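Local coordinates for protein alkaline phosphatase (Thermus thermophilus, PDB 7KWD) that probably hydrolyses phosphate monoesters as a homodimeric, metal-dependent alkaline phosphatase that uses zinc and magnesium ions, at residues V92-S95 / S96-G99; L280-A283 / G284-L287; Q401-Q404 / P405-M409. All coordinates share one frame; numbering follows the deposited sequence.

Contact 1 of 3, residues V92-S95 / S96-G99. With ZN (zinc ion), chain E.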
loop_
_atom_site.group_PDB
_atom_site.type_symbol
_atom_site.label_atom_id
_atom_site.label_comp_id
_atom_site.label_asym_id
_atom_site.label_seq_id
_atom_site.Cartn_x
_atom_site.Cartn_y
_atom_site.Cartn_z
ATOM N N VAL A 92 12.553 -4.646 -5.829
ATOM C CA VAL A 92 11.843 -3.547 -6.457
ATOM C C VAL A 92 12.085 -3.605 -7.952
ATOM O O VAL A 92 13.227 -3.445 -8.414
ATOM C CB VAL A 92 12.273 -2.192 -5.894
ATOM C CG1 VAL A 92 11.489 -1.056 -6.579
ATOM C CG2 VAL A 92 12.104 -2.189 -4.380
ATOM N N THR A 93 11.018 -3.808 -8.710
ATOM C CA THR A 93 11.133 -3.987 -10.145
ATOM C C THR A 93 11.141 -2.625 -10.813
ATOM O O THR A 93 10.752 -1.624 -10.225
ATOM C CB THR A 93 9.953 -4.811 -10.662
ATOM O OG1 THR A 93 10.139 -5.217 -12.014
ATOM C CG2 THR A 93 8.695 -3.982 -10.575
ATOM N N GLU A 94 11.508 -2.598 -12.081
ATOM C CA GLU A 94 11.036 -1.480 -12.912
ATOM C C GLU A 94 10.169 -2.057 -14.032
ATOM O O GLU A 94 9.818 -3.250 -14.041
ATOM C CB GLU A 94 12.197 -0.603 -13.390
ATOM C CG GLU A 94 13.350 -1.358 -13.971
ATOM C CD GLU A 94 12.930 -2.118 -15.235
ATOM O OE1 GLU A 94 12.582 -3.317 -15.108
ATOM O OE2 GLU A 94 12.915 -1.520 -16.347
ATOM N N SER A 95 9.821 -1.190 -14.980
ATOM C CA SER A 95 8.689 -1.465 -15.854
ATOM C C SER A 95 8.958 -2.589 -16.849
ATOM O O SER A 95 8.036 -3.342 -17.190
ATOM C CB SER A 95 8.301 -0.194 -16.593
ATOM O OG SER A 95 7.296 0.493 -15.917
ATOM N N SER A 96 10.193 -2.709 -17.372
ATOM C CA SER A 96 10.441 -3.750 -18.380
ATOM C C SER A 96 10.359 -5.136 -17.760
ATOM O O SER A 96 9.717 -6.036 -18.317
ATOM C CB SER A 96 11.802 -3.564 -19.063
ATOM O OG SER A 96 12.848 -3.480 -18.125
ATOM N N ALA A 97 10.993 -5.332 -16.595
ATOM C CA ALA A 97 10.887 -6.630 -15.939
ATOM C C ALA A 97 9.452 -6.906 -15.509
ATOM O O ALA A 97 8.973 -8.036 -15.608
ATOM C CB ALA A 97 11.847 -6.695 -14.748
ATOM N N ALA A 98 8.729 -5.882 -15.080
ATOM C CA ALA A 98 7.342 -6.098 -14.681
ATOM C C ALA A 98 6.504 -6.482 -15.882
ATOM O O ALA A 98 5.750 -7.458 -15.853
ATOM C CB ALA A 98 6.795 -4.844 -14.020
ATOM N N GLY A 99 6.666 -5.745 -16.979
ATOM C CA GLY A 99 5.952 -6.083 -18.196
ATOM C C GLY A 99 6.331 -7.455 -18.704
ATOM O O GLY A 99 5.472 -8.223 -19.149
HETATM ZN ZN ZN E . 5.958 0.641 -14.356
#

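Contact 2 of 3, residues L280-A283 / G284-L287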
loop_
_atom_site.group_PDB
_atom_site.type_symbol
_atom_site.label_atom_id
_atom_site.label_comp_id
_atom_site.label_asym_id
_atom_site.label_seq_id
_atom_site.Cartn_x
_atom_site.Cartn_y
_atom_site.Cartn_z
ATOM N N LEU A 280 7.430 12.259 -9.647
ATOM C CA LEU A 280 7.534 13.673 -9.291
ATOM C C LEU A 280 7.128 13.962 -7.839
ATOM O O LEU A 280 7.471 15.023 -7.315
ATOM C CB LEU A 280 6.651 14.535 -10.190
ATOM C CG LEU A 280 6.716 14.267 -11.683
ATOM C CD1 LEU A 280 5.821 15.197 -12.425
ATOM C CD2 LEU A 280 8.124 14.403 -12.160
ATOM N N ASN A 281 6.401 13.057 -7.191
ATOM C CA ASN A 281 5.789 13.300 -5.879
ATOM C C ASN A 281 4.702 14.362 -6.010
ATOM O O ASN A 281 4.585 15.231 -5.148
ATOM C CB ASN A 281 6.796 13.734 -4.823
ATOM C CG ASN A 281 7.618 12.592 -4.255
ATOM O OD1 ASN A 281 8.269 12.788 -3.244
ATOM N ND2 ASN A 281 7.620 11.422 -4.916
ATOM N N ASP A 282 3.953 14.316 -7.102
ATOM C CA ASP A 282 2.903 15.277 -7.410
ATOM C C ASP A 282 1.541 14.586 -7.284
ATOM O O ASP A 282 1.001 14.026 -8.244
ATOM C CB ASP A 282 3.112 15.846 -8.799
ATOM C CG ASP A 282 2.082 16.894 -9.162
ATOM O OD1 ASP A 282 1.055 17.015 -8.442
ATOM O OD2 ASP A 282 2.288 17.588 -10.181
ATOM N N ALA A 283 0.957 14.684 -6.085
ATOM C CA ALA A 283 -0.305 14.003 -5.818
ATOM C C ALA A 283 -1.429 14.453 -6.739
ATOM O O ALA A 283 -2.320 13.657 -7.086
ATOM C CB ALA A 283 -0.690 14.217 -4.346
ATOM N N GLY A 284 -1.421 15.725 -7.141
ATOM C CA GLY A 284 -2.495 16.212 -7.998
ATOM C C GLY A 284 -2.388 15.665 -9.409
ATOM O O GLY A 284 -3.399 15.377 -10.056
ATOM N N ALA A 285 -1.169 15.524 -9.915
ATOM C CA ALA A 285 -1.029 14.902 -11.224
ATOM C C ALA A 285 -1.404 13.411 -11.177
ATOM O O ALA A 285 -2.090 12.909 -12.075
ATOM C CB ALA A 285 0.390 15.088 -11.752
ATOM N N THR A 286 -0.998 12.712 -10.120
ATOM C CA THR A 286 -1.383 11.312 -9.961
ATOM C C THR A 286 -2.892 11.158 -9.961
ATOM O O THR A 286 -3.443 10.287 -10.645
ATOM C CB THR A 286 -0.808 10.763 -8.665
ATOM O OG1 THR A 286 0.610 10.892 -8.711
ATOM C CG2 THR A 286 -1.217 9.321 -8.481
ATOM N N LEU A 287 -3.571 12.007 -9.206
ATOM C CA LEU A 287 -5.011 11.929 -9.101
ATOM C C LEU A 287 -5.671 12.046 -10.464
ATOM O O LEU A 287 -6.563 11.262 -10.792
ATOM C CB LEU A 287 -5.525 13.025 -8.171
ATOM C CG LEU A 287 -7.016 13.330 -8.266
ATOM C CD1 LEU A 287 -7.822 12.184 -7.673
ATOM C CD2 LEU A 287 -7.358 14.621 -7.498
#

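Contact 3 of 3, residues Q401-Q404 / P405-M409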
loop_
_atom_site.group_PDB
_atom_site.type_symbol
_atom_site.label_atom_id
_atom_site.label_comp_id
_atom_site.label_asym_id
_atom_site.label_seq_id
_atom_site.Cartn_x
_atom_site.Cartn_y
_atom_site.Cartn_z
ATOM N N GLN A 401 14.914 10.721 -2.051
ATOM C CA GLN A 401 14.080 11.522 -2.946
ATOM C C GLN A 401 14.823 11.695 -4.274
ATOM O O GLN A 401 15.358 12.757 -4.590
ATOM C CB GLN A 401 13.740 12.845 -2.280
ATOM C CG GLN A 401 13.004 12.729 -0.926
ATOM C CD GLN A 401 11.487 12.510 -1.046
ATOM O OE1 GLN A 401 10.778 12.527 -0.036
ATOM N NE2 GLN A 401 10.998 12.289 -2.271
ATOM N N GLY A 402 14.797 10.653 -5.090
ATOM C CA GLY A 402 15.699 10.518 -6.217
ATOM C C GLY A 402 15.270 11.167 -7.517
ATOM O O GLY A 402 15.944 11.007 -8.538
ATOM N N VAL A 403 14.173 11.894 -7.532
ATOM C CA VAL A 403 13.664 12.515 -8.746
ATOM C C VAL A 403 13.632 14.022 -8.517
ATOM O O VAL A 403 12.920 14.515 -7.624
ATOM C CB VAL A 403 12.285 11.955 -9.113
ATOM C CG1 VAL A 403 11.684 12.750 -10.259
ATOM C CG2 VAL A 403 12.413 10.449 -9.478
ATOM N N GLN A 404 14.420 14.750 -9.303
ATOM C CA GLN A 404 14.680 16.158 -9.034
ATOM C C GLN A 404 14.659 16.939 -10.326
ATOM O O GLN A 404 15.026 16.415 -11.378
ATOM C CB GLN A 404 16.028 16.335 -8.322
ATOM C CG GLN A 404 16.139 15.584 -6.999
ATOM C CD GLN A 404 15.325 16.261 -5.909
ATOM O OE1 GLN A 404 14.779 17.338 -6.134
ATOM N NE2 GLN A 404 15.243 15.635 -4.729
ATOM N N PRO A 405 14.226 18.206 -10.283
ATOM C CA PRO A 405 13.938 18.898 -9.020
ATOM C C PRO A 405 12.537 18.682 -8.427
ATOM O O PRO A 405 12.228 19.262 -7.395
ATOM C CB PRO A 405 14.106 20.370 -9.406
ATOM C CG PRO A 405 13.648 20.420 -10.838
ATOM C CD PRO A 405 14.030 19.085 -11.453
ATOM N N ALA A 406 11.723 17.824 -9.041
ATOM C CA ALA A 406 10.320 17.718 -8.639
ATOM C C ALA A 406 10.159 17.384 -7.163
ATOM O O ALA A 406 9.257 17.918 -6.505
ATOM C CB ALA A 406 9.605 16.669 -9.480
ATOM N N ASN A 407 10.996 16.490 -6.619
ATOM C CA ASN A 407 10.803 16.104 -5.226
ATOM C C ASN A 407 11.117 17.261 -4.279
ATOM O O ASN A 407 10.509 17.371 -3.211
ATOM C CB ASN A 407 11.652 14.881 -4.836
ATOM C CG ASN A 407 11.186 13.550 -5.487
ATOM O OD1 ASN A 407 11.807 12.517 -5.247
ATOM N ND2 ASN A 407 10.126 13.575 -6.299
ATOM N N THR A 408 12.087 18.112 -4.626
ATOM C CA THR A 408 12.290 19.319 -3.824
ATOM C C THR A 408 11.067 20.220 -3.923
ATOM O O THR A 408 10.637 20.825 -2.932
ATOM C CB THR A 408 13.555 20.061 -4.273
ATOM O OG1 THR A 408 14.696 19.205 -4.119
ATOM C CG2 THR A 408 13.773 21.321 -3.420
ATOM N N MET A 409 10.472 20.306 -5.116
ATOM C CA MET A 409 9.228 21.052 -5.262
ATOM C C MET A 409 8.164 20.526 -4.304
ATOM O O MET A 409 7.453 21.304 -3.659
ATOM C CB MET A 409 8.762 20.971 -6.716
ATOM C CG MET A 409 9.686 21.736 -7.671
ATOM S SD MET A 409 9.346 21.522 -9.418
ATOM C CE MET A 409 7.892 22.565 -9.627
#

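Contact 1 of 3, residues V92-S95 / S96-G99
E94 closes the N-terminal turn of helix 95-104 with its own carboxylate, each oxygen taking a different part of the turn. OE1 receives the backbone N-H of A97 on its syn lone pair, A97 N to E94 OE1 3.0 Å and almost straight at 171°. OE2 takes two donors: the hydroxyl S96 OG, 2.6 Å from E94 OE2 on the syn side and slightly out of the carboxylate plane, and S96 N, which comes from above that plane at 3.1 Å from E94 OE2. The side chain folds back: CG of E94 stands between backbone N and carbonyl carbon (chi1 48°), and a further bend at chi2 brings the carboxylate to the N-H groups of S96 and A97. S96 OG likewise sits between its own backbone N and carbonyl carbon.

The backbone carbonyl of E94 is shared as well. A98 N bonds to E94 O at 3.0 Å, and T93 OG1 reaches the same oxygen on a lone pair, E94 O to T93 OG1 2.8 Å. R159 forms a salt bridge with E94 OE2.

S95, the predicted phosphoserine nucleophile, begins the helix right after this N-cap. S95 OG binds zinc at 2.1 Å, a site completed by D47, D317 and H318. The capped, buried helix start places S95 OG at the metal, an arrangement consistent with zinc activating it for attack on phosphate.

Contact 2 of 3, residues L280-A283 / G284-L287
This is a local helix-start contact, an N-cap by D282 at the turn where helix 273-280 ends and helix 283-306 begins. The first helix closes in a Schellman motif, with N281 at positive phi as its C-prime residue, and the chain passes at once to D282. With CG anti to the backbone N (chi1 -178°), the carboxylate swings back over the opening turn, and D282 OD1 accepts A285 N at 3.1 Å along a straight N-H (164°) that arrives from well above the carboxylate plane. G284 N adds a weak bond to the same OD1. The other oxygen, OD2, lies against the methyl of A285, while K373 and the backbone N of F349 bind it from beyond the turn. Replacing D282 with an alanine would probably leave the N-H of A285 without its cap and K373 without its carboxylate mate. Behind the cap the i+4 to i backbone bonds of the helix begin with T286 N to D282 O at 3.0 Å and L287 N to A283 O at 3.0 Å. On the T286 side chain, OG1 lies beside the backbone N (chi1 -59°), 3.2 Å from D282 O, and is hydrogen-bonded to N278 OD1 in the preceding helix.

Contact 3 of 3, residues Q401-Q404 / P405-M409
Q404 OE1 is gripped by both polar groups of T408: the hydroxyl T408 OG1 donates to Q404 OE1 at 2.7 Å, and T408 N bonds to the same Q404 OE1 at 3.2 Å. The two donors come from opposite faces of the amide plane. T408 places its OG1 beside its own backbone N (chi1 -60°), and this lets one residue straddle the oxygen. Bent at chi2 (-74°), the glutamine brings OE1 over the turn; its side chain and that of T408 cross at about a right angle. The other end of that amide turns back to the loop, where Q404 NE2 donates to Q401 O at 2.9 Å.

Residues 401-404 form a loop that runs through the cis peptide bond before P405 into helix 406-412. The first turn closes through N407 N to V403 O at 2.9 Å, and the side chain of Q404 serves the next N-H, that of T408. P405 packs against helices 349-356 and 379-391.

N407 sends its amide back into the loop. N407 OD1 takes two weak bonds, from Q401 NE2 at 3.1 Å and from V403 N at 3.3 Å. The amide planes of Q401 and N407 stand 79° apart, nearly perpendicular. N407 ND2 donates to H279 O, the backbone of a zinc ligand, while Q401 OE1 accepts from W411 NE1. The side chain of V403 touches H279.

All three contacts are helix starts; contact 1 is at the metal centre, contacts 2 and 3 farther out. Contact 1 holds the S95 zinc ligand itself; its centre is about 21 Å from that of contact 2 and 22 Å from that of contact 3, and it touches neither. Contacts 2 and 3 meet directly, their centres about 12 Å apart: N281 OD1 lies 2.9 Å from Q401 NE2, a probable hydrogen bond, and A406 packs on L280. Both lie near the other zinc site, of D275, H279 and H433: the T286 side chain lies about 11 Å, and that of V403 about 8 Å, from a zinc ion. H433 ND1 also donates to the backbone T93 O, tying that site to contact 1.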